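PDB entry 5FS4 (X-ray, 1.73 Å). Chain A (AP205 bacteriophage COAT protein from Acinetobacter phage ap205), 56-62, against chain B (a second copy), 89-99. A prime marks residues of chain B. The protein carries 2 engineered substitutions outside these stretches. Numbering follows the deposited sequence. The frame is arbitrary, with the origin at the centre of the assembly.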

# COMPACT_ATOMS: atom_id res chain seq x y z
N VAL A 56 -4.59 -4.87 11.82
CA VAL A 56 -5.87 -5.38 12.28
C VAL A 56 -6.25 -4.62 13.56
O VAL A 56 -5.40 -4.35 14.42
CB VAL A 56 -5.91 -6.93 12.51
CG1 VAL A 56 -7.27 -7.33 13.09
CG2 VAL A 56 -5.62 -7.74 11.24
N TYR A 57 -7.52 -4.19 13.62
CA TYR A 57 -8.07 -3.55 14.82
C TYR A 57 -9.47 -4.10 15.04
O TYR A 57 -10.23 -4.24 14.09
CB TYR A 57 -8.08 -2.01 14.73
CG TYR A 57 -8.31 -1.31 16.07
CD1 TYR A 57 -9.55 -1.27 16.65
CD2 TYR A 57 -7.24 -0.67 16.74
CE1 TYR A 57 -9.75 -0.64 17.88
CE2 TYR A 57 -7.42 -0.10 17.99
CZ TYR A 57 -8.67 -0.06 18.55
OH TYR A 57 -8.86 0.57 19.79
N LYS A 58 -9.81 -4.41 16.30
CA LYS A 58 -11.14 -4.91 16.62
C LYS A 58 -12.00 -3.78 17.10
O LYS A 58 -11.73 -3.21 18.16
CB LYS A 58 -11.09 -6.01 17.67
CG LYS A 58 -10.83 -7.37 17.12
CD LYS A 58 -11.13 -8.41 18.17
CE LYS A 58 -10.70 -9.79 17.68
NZ LYS A 58 -11.12 -10.83 18.67
N ARG A 59 -13.04 -3.42 16.31
CA ARG A 59 -13.80 -2.19 16.56
C ARG A 59 -15.26 -2.49 16.91
O ARG A 59 -15.92 -3.16 16.17
CB ARG A 59 -13.79 -1.28 15.31
CG ARG A 59 -14.21 0.18 15.56
CD ARG A 59 -13.23 1.00 16.40
NE ARG A 59 -11.94 1.15 15.76
CZ ARG A 59 -10.90 1.80 16.26
NH1 ARG A 59 -10.96 2.37 17.44
NH2 ARG A 59 -9.76 1.83 15.60
N PRO A 60 -15.75 -1.96 18.05
CA PRO A 60 -17.13 -2.16 18.40
C PRO A 60 -18.04 -1.66 17.29
O PRO A 60 -17.82 -0.57 16.73
CB PRO A 60 -17.33 -1.29 19.66
CG PRO A 60 -16.01 -1.19 20.25
CD PRO A 60 -15.07 -1.12 19.06
N ALA A 61 -19.01 -2.49 16.95
CA ALA A 61 -20.17 -2.02 16.17
C ALA A 61 -20.92 -0.96 17.01
O ALA A 61 -21.09 -1.17 18.19
CB ALA A 61 -21.08 -3.19 15.86
N PRO A 62 -21.37 0.17 16.42
CA PRO A 62 -22.06 1.20 17.25
C PRO A 62 -23.32 0.74 18.01
O PRO A 62 -24.16 0.03 17.45
CB PRO A 62 -22.43 2.30 16.24
CG PRO A 62 -21.50 2.09 15.09
CD PRO A 62 -21.28 0.60 15.02
N ALA B 89 -18.91 0.51 6.83
CA ALA B 89 -19.13 1.95 6.62
C ALA B 89 -19.50 2.69 7.92
O ALA B 89 -19.22 3.89 8.07
CB ALA B 89 -20.21 2.12 5.55
N GLU B 90 -20.08 1.97 8.89
CA GLU B 90 -20.48 2.56 10.18
C GLU B 90 -19.28 3.08 10.98
O GLU B 90 -19.33 4.18 11.58
CB GLU B 90 -21.34 1.56 10.95
CG GLU B 90 -22.75 1.37 10.34
CD GLU B 90 -22.87 0.34 9.22
OE1 GLU B 90 -21.89 -0.34 8.82
OE2 GLU B 90 -24.00 0.17 8.69
N ASN B 91 -18.16 2.37 10.91
CA ASN B 91 -16.95 2.80 11.60
C ASN B 91 -15.91 3.38 10.64
O ASN B 91 -14.70 3.26 10.88
CB ASN B 91 -16.35 1.67 12.43
CG ASN B 91 -17.20 1.28 13.62
OD1 ASN B 91 -17.71 2.12 14.34
ND2 ASN B 91 -17.29 -0.02 13.87
N LEU B 92 -16.37 4.03 9.59
CA LEU B 92 -15.45 4.56 8.58
C LEU B 92 -14.50 5.54 9.20
O LEU B 92 -13.33 5.57 8.84
CB LEU B 92 -16.16 5.23 7.41
CG LEU B 92 -15.21 5.79 6.32
CD1 LEU B 92 -14.29 4.73 5.71
CD2 LEU B 92 -16.07 6.48 5.23
N ALA B 93 -14.97 6.35 10.16
CA ALA B 93 -14.07 7.37 10.72
C ALA B 93 -12.81 6.73 11.37
O ALA B 93 -11.68 7.21 11.21
CB ALA B 93 -14.80 8.28 11.71
N THR B 94 -13.02 5.67 12.14
CA THR B 94 -11.87 4.97 12.77
C THR B 94 -11.05 4.15 11.76
O THR B 94 -9.85 4.00 11.89
CB THR B 94 -12.28 4.14 13.97
OG1 THR B 94 -13.26 3.18 13.60
CG2 THR B 94 -12.79 5.10 15.05
N LEU B 95 -11.72 3.67 10.74
CA LEU B 95 -11.07 3.02 9.65
C LEU B 95 -10.09 3.95 8.92
O LEU B 95 -9.01 3.53 8.58
CB LEU B 95 -12.08 2.39 8.72
CG LEU B 95 -11.48 1.36 7.73
CD1 LEU B 95 -10.94 0.15 8.47
CD2 LEU B 95 -12.59 0.91 6.80
N LYS B 96 -10.48 5.22 8.70
CA LYS B 96 -9.55 6.25 8.21
C LYS B 96 -8.31 6.50 9.12
O LYS B 96 -7.17 6.69 8.64
CB LYS B 96 -10.28 7.57 7.91
CG LYS B 96 -11.32 7.48 6.81
CD LYS B 96 -12.20 8.73 6.74
CE LYS B 96 -12.88 8.76 5.38
NZ LYS B 96 -13.96 9.76 5.24
N ALA B 97 -8.53 6.50 10.43
CA ALA B 97 -7.44 6.59 11.39
C ALA B 97 -6.50 5.39 11.30
O ALA B 97 -5.30 5.55 11.44
CB ALA B 97 -8.02 6.68 12.78
N GLU B 98 -7.05 4.21 11.08
CA GLU B 98 -6.27 2.99 10.85
C GLU B 98 -5.43 3.09 9.56
O GLU B 98 -4.26 2.67 9.51
CB GLU B 98 -7.18 1.76 10.77
CG GLU B 98 -7.79 1.34 12.09
CD GLU B 98 -6.73 1.12 13.16
OE1 GLU B 98 -5.79 0.41 12.92
OE2 GLU B 98 -6.84 1.67 14.28
N TRP B 99 -6.02 3.64 8.51
CA TRP B 99 -5.26 3.93 7.28
C TRP B 99 -4.12 4.88 7.57
O TRP B 99 -2.98 4.63 7.13
CB TRP B 99 -6.20 4.44 6.15
CG TRP B 99 -5.51 4.90 4.89
CD1 TRP B 99 -5.65 6.15 4.33
CD2 TRP B 99 -4.64 4.17 3.99
NE1 TRP B 99 -4.92 6.23 3.18
CE2 TRP B 99 -4.25 5.06 2.97
CE3 TRP B 99 -4.07 2.88 4.01
CZ2 TRP B 99 -3.38 4.66 1.90
CZ3 TRP B 99 -3.22 2.52 3.00
CH2 TRP B 99 -2.90 3.40 1.94
O HOH W 1 -17.62 2.16 17.26

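Residues 56 to 60 of chain A form the end of an extended strand, and the chain continues through Ala61 to Pro62. Facing them, a type I turn from Ala89′ to Leu92′ leads into the helix. Strand and helix run nearly antiparallel, at 159°, with their axes no closer than 10.1 Å. That gap is too wide for backbone contact, so side chains must bridge it. Because side chains alternate along a strand, Tyr57 and Arg59 point toward the helix while Val56 points away; Asn91′ at the N-cap position, then Thr94′ and Glu98′ on the helix, follow one another at intervals of three and four residues and all point toward the strand.

The one direct hydrogen bond across the contact runs from Asn91′ ND2 to Pro60 O, at 3.0 Å. The proline carbonyl can accept, and the carboxamide of asparagine offers both a donor and an acceptor. Its second function is used too: water 1 donates to Asn91′ OD1 (2.9 Å) and to Pro60 O (2.8 Å), closing a small bridge beside the direct bond.

Arg59, with the largest area covered by the other stretch, bends through p rotamers at chi2 and chi3, and its guanidinium lies alongside the helix. Arg59 NH2 forms a salt bridge with Glu98′ OE2 at 3.2 Å, the carboxylate oxygen lying near the guanidinium plane, although the position of this oxygen is less certain. Thr94′ CB covers one guanidinium face, a place suited to a short, branched side chain. Tyr57 brings its ring against the same glutamate, with CD2 3.4 Å from Glu98′ OE2. Both residues are buried in the assembly: the aromatic ring gives a broad nonpolar surface while Tyr57 OH is hydrogen-bonded elsewhere in the structure, and the charge of Glu98′ is paired with Arg59.

At the far end, the compact ring of Pro62 packs on the turn, its CD 4.2 Å from Glu90′ CB. In all, the two stretches bury 352 Å² between them, both sides summed.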